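Local coordinates for single-stranded-DNA-specific exonuclease RecJ (Thermus thermophilus, PDB 2ZXR), which degrades single-stranded DNA from the 5' end towards the 3' end, using divalent metal ions, with no detectable activity on single-stranded RNA, at residues 370-375 with 422-427; 330-335 with 357-362. All coordinates share one frame; numbering follows the deposited sequence.

Contact 1: 370-375 with 422-427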
loop_
_atom_site.group_PDB
_atom_site.type_symbol
_atom_site.label_atom_id
_atom_site.label_comp_id
_atom_site.label_asym_id
_atom_site.label_seq_id
_atom_site.Cartn_x
_atom_site.Cartn_y
_atom_site.Cartn_z
ATOM N N ARG A 370 13.127 7.194 -12.140
ATOM C CA ARG A 370 11.994 6.762 -11.343
ATOM C C ARG A 370 10.850 7.332 -12.144
ATOM O O ARG A 370 10.879 8.502 -12.534
ATOM C CB ARG A 370 11.991 7.353 -9.914
ATOM C CG ARG A 370 13.075 6.756 -8.988
ATOM C CD ARG A 370 12.902 5.237 -8.777
ATOM N NE ARG A 370 13.999 4.645 -7.998
ATOM C CZ ARG A 370 15.194 4.307 -8.491
ATOM N NH1 ARG A 370 15.488 4.479 -9.788
ATOM N NH2 ARG A 370 16.120 3.812 -7.678
ATOM N N SER A 371 9.851 6.512 -12.418
ATOM C CA SER A 371 8.719 6.977 -13.182
ATOM C C SER A 371 7.420 6.446 -12.591
ATOM O O SER A 371 7.423 5.689 -11.610
ATOM C CB SER A 371 8.844 6.519 -14.642
ATOM O OG SER A 371 7.881 7.170 -15.469
ATOM N N LEU A 372 6.310 6.842 -13.208
ATOM C CA LEU A 372 4.988 6.431 -12.747
ATOM C C LEU A 372 4.007 6.605 -13.879
ATOM O O LEU A 372 4.373 6.958 -14.994
ATOM C CB LEU A 372 4.503 7.359 -11.626
ATOM C CG LEU A 372 4.032 8.766 -12.056
ATOM C CD1 LEU A 372 3.425 9.501 -10.848
ATOM C CD2 LEU A 372 5.203 9.604 -12.619
ATOM N N ALA A 373 2.747 6.360 -13.545
ATOM C CA ALA A 373 1.619 6.604 -14.435
ATOM C C ALA A 373 1.668 5.939 -15.771
ATOM O O ALA A 373 1.892 4.717 -15.840
ATOM C CB ALA A 373 1.469 8.071 -14.597
ATOM N N PRO A 374 1.434 6.697 -16.865
ATOM C CA PRO A 374 1.523 5.895 -18.078
ATOM C C PRO A 374 2.915 6.003 -18.676
ATOM O O PRO A 374 3.122 5.652 -19.829
ATOM C CB PRO A 374 0.465 6.520 -18.967
ATOM C CG PRO A 374 0.641 7.983 -18.673
ATOM C CD PRO A 374 0.769 7.989 -17.155
ATOM N N ILE A 375 3.878 6.504 -17.912
ATOM C CA ILE A 375 5.207 6.617 -18.493
ATOM C C ILE A 375 6.174 5.597 -17.971
ATOM O O ILE A 375 6.529 5.592 -16.790
ATOM C CB ILE A 375 5.804 7.998 -18.296
ATOM C CG1 ILE A 375 4.854 9.043 -18.872
ATOM C CG2 ILE A 375 7.165 8.073 -18.998
ATOM C CD1 ILE A 375 5.333 10.427 -18.659
ATOM N N PRO A 422 -0.408 11.435 -21.466
ATOM C CA PRO A 422 -1.204 12.303 -20.598
ATOM C C PRO A 422 -0.457 12.481 -19.285
ATOM O O PRO A 422 0.422 11.679 -18.955
ATOM C CB PRO A 422 -2.520 11.536 -20.437
ATOM C CG PRO A 422 -2.195 10.118 -20.858
ATOM C CD PRO A 422 -1.202 10.300 -21.961
ATOM N N ASP A 423 -0.769 13.541 -18.554
ATOM C CA ASP A 423 -0.106 13.775 -17.273
ATOM C C ASP A 423 -0.397 12.648 -16.289
ATOM O O ASP A 423 -1.481 12.059 -16.303
ATOM C CB ASP A 423 -0.579 15.088 -16.657
ATOM C CG ASP A 423 -0.099 16.293 -17.432
ATOM O OD1 ASP A 423 -0.641 17.398 -17.202
ATOM O OD2 ASP A 423 0.828 16.125 -18.260
ATOM N N PRO A 424 0.587 12.310 -15.442
ATOM C CA PRO A 424 0.337 11.236 -14.466
ATOM C C PRO A 424 -0.650 11.771 -13.416
ATOM O O PRO A 424 -0.663 12.972 -13.142
ATOM C CB PRO A 424 1.722 10.988 -13.851
ATOM C CG PRO A 424 2.680 11.402 -14.970
ATOM C CD PRO A 424 2.022 12.656 -15.506
ATOM N N VAL A 425 -1.463 10.886 -12.840
ATOM C CA VAL A 425 -2.417 11.256 -11.790
ATOM C C VAL A 425 -2.283 10.294 -10.610
ATOM O O VAL A 425 -1.993 9.113 -10.798
ATOM C CB VAL A 425 -3.892 11.203 -12.291
ATOM C CG1 VAL A 425 -4.109 12.256 -13.356
ATOM C CG2 VAL A 425 -4.223 9.794 -12.826
ATOM N N ARG A 426 -2.489 10.802 -9.398
ATOM C CA ARG A 426 -2.393 9.982 -8.188
ATOM C C ARG A 426 -3.804 9.685 -7.684
ATOM O O ARG A 426 -4.679 10.552 -7.705
ATOM C CB ARG A 426 -1.586 10.723 -7.099
ATOM C CG ARG A 426 -1.501 9.996 -5.753
ATOM C CD ARG A 426 -0.269 10.401 -4.912
ATOM N NE ARG A 426 -0.338 11.748 -4.333
ATOM C CZ ARG A 426 -1.078 12.091 -3.274
ATOM N NH1 ARG A 426 -1.070 13.349 -2.831
ATOM N NH2 ARG A 426 -1.824 11.180 -2.645
ATOM N N GLU A 427 -4.038 8.447 -7.279
ATOM C CA GLU A 427 -5.342 8.081 -6.740
ATOM C C GLU A 427 -5.228 7.809 -5.237
ATOM O O GLU A 427 -4.205 7.317 -4.772
ATOM C CB GLU A 427 -5.899 6.828 -7.410
ATOM C CG GLU A 427 -7.024 6.209 -6.566
ATOM C CD GLU A 427 -7.742 5.047 -7.225
ATOM O OE1 GLU A 427 -8.457 5.281 -8.232
ATOM O OE2 GLU A 427 -7.597 3.901 -6.729
#

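Contact 2: 330-335 with 357-362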
loop_
_atom_site.group_PDB
_atom_site.type_symbol
_atom_site.label_atom_id
_atom_site.label_comp_id
_atom_site.label_asym_id
_atom_site.label_seq_id
_atom_site.Cartn_x
_atom_site.Cartn_y
_atom_site.Cartn_z
ATOM N N LYS A 330 6.921 17.816 -18.353
ATOM C CA LYS A 330 6.436 16.459 -18.497
ATOM C C LYS A 330 7.448 15.469 -17.916
ATOM O O LYS A 330 7.110 14.324 -17.628
ATOM C CB LYS A 330 6.167 16.149 -19.973
ATOM C CG LYS A 330 4.726 16.414 -20.444
ATOM C CD LYS A 330 4.186 17.777 -20.015
ATOM C CE LYS A 330 2.731 17.968 -20.487
ATOM N NZ LYS A 330 1.962 18.864 -19.558
ATOM N N ALA A 331 8.688 15.920 -17.749
ATOM C CA ALA A 331 9.737 15.079 -17.197
ATOM C C ALA A 331 10.776 15.966 -16.549
ATOM O O ALA A 331 11.113 17.009 -17.085
ATOM C CB ALA A 331 10.372 14.232 -18.289
ATOM N N ILE A 332 11.249 15.565 -15.372
ATOM C CA ILE A 332 12.264 16.310 -14.662
ATOM C C ILE A 332 13.593 15.604 -14.973
ATOM O O ILE A 332 13.753 14.398 -14.737
ATOM C CB ILE A 332 11.930 16.345 -13.170
ATOM C CG1 ILE A 332 10.594 17.071 -13.005
ATOM C CG2 ILE A 332 12.999 17.077 -12.385
ATOM C CD1 ILE A 332 10.137 17.199 -11.571
ATOM N N VAL A 333 14.530 16.360 -15.545
ATOM C CA VAL A 333 15.807 15.798 -15.950
ATOM C C VAL A 333 16.893 16.692 -15.416
ATOM O O VAL A 333 17.059 17.825 -15.851
ATOM C CB VAL A 333 15.878 15.681 -17.508
ATOM C CG1 VAL A 333 17.079 14.828 -17.938
ATOM C CG2 VAL A 333 14.593 15.067 -18.029
ATOM N N LEU A 334 17.641 16.177 -14.455
ATOM C CA LEU A 334 18.674 16.977 -13.833
ATOM C C LEU A 334 20.024 16.299 -13.839
ATOM O O LEU A 334 20.132 15.073 -13.824
ATOM C CB LEU A 334 18.243 17.318 -12.405
ATOM C CG LEU A 334 16.805 17.860 -12.371
ATOM C CD1 LEU A 334 16.267 17.877 -10.928
ATOM C CD2 LEU A 334 16.786 19.264 -12.975
ATOM N N LEU A 335 21.047 17.140 -13.859
ATOM C CA LEU A 335 22.429 16.726 -13.892
ATOM C C LEU A 335 23.109 17.260 -12.651
ATOM O O LEU A 335 22.952 18.428 -12.320
ATOM C CB LEU A 335 23.118 17.330 -15.129
ATOM C CG LEU A 335 24.636 17.166 -15.240
ATOM C CD1 LEU A 335 24.985 15.675 -15.442
ATOM C CD2 LEU A 335 25.171 17.996 -16.433
ATOM N N ARG A 357 5.910 13.432 -11.347
ATOM C CA ARG A 357 6.475 13.440 -12.695
ATOM C C ARG A 357 7.634 12.442 -12.780
ATOM O O ARG A 357 8.293 12.145 -11.784
ATOM C CB ARG A 357 7.032 14.819 -13.047
ATOM C CG ARG A 357 6.037 15.947 -13.117
ATOM C CD ARG A 357 5.085 15.753 -14.255
ATOM N NE ARG A 357 4.164 16.876 -14.338
ATOM C CZ ARG A 357 3.221 16.997 -15.264
ATOM N NH1 ARG A 357 3.084 16.058 -16.192
ATOM N NH2 ARG A 357 2.410 18.045 -15.243
ATOM N N PRO A 358 7.895 11.911 -13.981
ATOM C CA PRO A 358 8.998 10.963 -14.142
ATOM C C PRO A 358 10.270 11.756 -13.802
ATOM O O PRO A 358 10.339 12.968 -14.075
ATOM C CB PRO A 358 8.926 10.597 -15.624
ATOM C CG PRO A 358 7.494 10.854 -15.995
ATOM C CD PRO A 358 7.162 12.110 -15.244
ATOM N N VAL A 359 11.261 11.114 -13.189
ATOM C CA VAL A 359 12.483 11.829 -12.854
ATOM C C VAL A 359 13.679 11.050 -13.350
ATOM O O VAL A 359 13.761 9.823 -13.201
ATOM C CB VAL A 359 12.595 12.093 -11.321
ATOM C CG1 VAL A 359 13.939 12.768 -10.970
ATOM C CG2 VAL A 359 11.456 13.007 -10.885
ATOM N N PHE A 360 14.582 11.788 -13.994
ATOM C CA PHE A 360 15.817 11.277 -14.560
ATOM C C PHE A 360 16.938 12.113 -13.939
ATOM O O PHE A 360 16.934 13.341 -14.049
ATOM C CB PHE A 360 15.863 11.492 -16.083
ATOM C CG PHE A 360 14.736 10.849 -16.834
ATOM C CD1 PHE A 360 13.426 11.320 -16.699
ATOM C CD2 PHE A 360 14.976 9.757 -17.647
ATOM C CE1 PHE A 360 12.364 10.698 -17.370
ATOM C CE2 PHE A 360 13.934 9.129 -18.312
ATOM C CZ PHE A 360 12.623 9.599 -18.172
ATOM N N LEU A 361 17.897 11.451 -13.310
ATOM C CA LEU A 361 19.033 12.118 -12.684
ATOM C C LEU A 361 20.305 11.491 -13.220
ATOM O O LEU A 361 20.376 10.256 -13.427
ATOM C CB LEU A 361 19.000 11.910 -11.162
ATOM C CG LEU A 361 18.337 12.952 -10.254
ATOM C CD1 LEU A 361 17.176 13.638 -10.944
ATOM C CD2 LEU A 361 17.944 12.274 -8.935
ATOM N N VAL A 362 21.307 12.334 -13.441
ATOM C CA VAL A 362 22.605 11.893 -13.944
ATOM C C VAL A 362 23.641 12.449 -12.995
ATOM O O VAL A 362 23.565 13.614 -12.617
ATOM C CB VAL A 362 22.894 12.473 -15.339
ATOM C CG1 VAL A 362 24.307 12.074 -15.788
ATOM C CG2 VAL A 362 21.864 11.979 -16.332
HETATM O O HOH W 1 4.442 13.770 -17.123
#

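Contact 1: 370-375 with 422-427
Leu372 and the ring of Pro424 meet at about a right angle. The leucine touches the ring with its branch point and both methyl groups: CG lies 3.7 Å from Pro424 CB, while CD2 reaches Pro424 CG at 3.9 Å. In Leu372, CG sits between the backbone N and the carbonyl carbon (chi1 75°), a crowded position. Ala373 brings its CB toward CB and CG of Pro424. The modelled spacing between Ala373 CB and Pro424 CB is too short for two carbons, so its closeness is doubtful. Pro374 takes the next place along the loop. Its ring crosses that of Pro422 obliquely, with CG to CG at 4.2 Å, and Pro374 CG also lies 3.7 Å from the carbonyl O of Pro422.

The three residues Leu372, Ala373 and Pro374 belong to a type II' turn that runs from Leu372 to Ile375. It is closed by a backbone bond of 3.0 Å from Ile375 N to Leu372 O. The turn follows strand 366-370 in the DHHA1 region, and residues 422-427 lead into strand 426-433. Outside the contact, Leu372 also packs on Leu352 of helix 341-355, and Pro424 touches Arg357.

No hydrogen bond crosses between the two segments. The turn is closed by its own backbone bond. It meets segment 422-427 through carbon contacts in a largely exposed setting, so the contact is mainly apolar and carries no directional bond.

Contact 2: 330-335 with 357-362
Ile332 and Val359 begin a run of parallel bridges between strands 332-335 and 359-362, whose axes approach to 4.8 Å with 10° between their directions. Four backbone hydrogen bonds join them: Ile332 N to Pro358 O, Phe360 N to Ile332 O, Leu334 N to Phe360 O and Val362 N to Leu334 O. On one face, Ile332 CB meets Val359 CG2 at 4.1 Å, and Leu334 CB meets Leu361 CD1. This face lies against helix 341-355, which links the two strands as a beta-alpha-beta crossover in the DHHA1 domain. On the other, Val333 lies at a slant to Phe360, its CG1 4.0 Å from Phe360 CB. The Phe360 ring turns an edge to Ile332 O, with CD1 3.7 Å from that oxygen. Leu335 CD1 packs on Val362 CG1 at 3.7 Å, and helix 407-419 covers Val333 and Leu335. Arg357 is a bent chain that crosses Ile332 at about a right angle. A water in the plane of its guanidinium accepts from NH1 at 2.8 Å and donates to Lys330 O. Lys330 NZ and Arg357 NH2, like charges 4.4 Å apart, are probably eased by Asp423, salt-bridged to Arg357 NH1 and weakly paired with Lys330 NZ.

In the fold
Along the chain, both segments of contact 2 come before those of contact 1, and the centres of the contacts lie 13 Å apart. Strand 359-363 of contact 2 pairs with strand 366-370, whose end enters contact 1; Arg370 O and Val359 N probably form a hydrogen bond at 2.7 Å. The two contacts also touch where Ile375 and Ser371 pack on Pro358. Strands 332-335, 359-363 and 366-370 share one mixed sheet, with 332-335 at its edge. Strand 426-433 belongs to a different sheet, beside strand 5-9. Contact 2 is a buried strand pairing within the DHHA1 domain, whereas contact 1 joins its surface to the chain leading into that second sheet. Both lie away from the metal site.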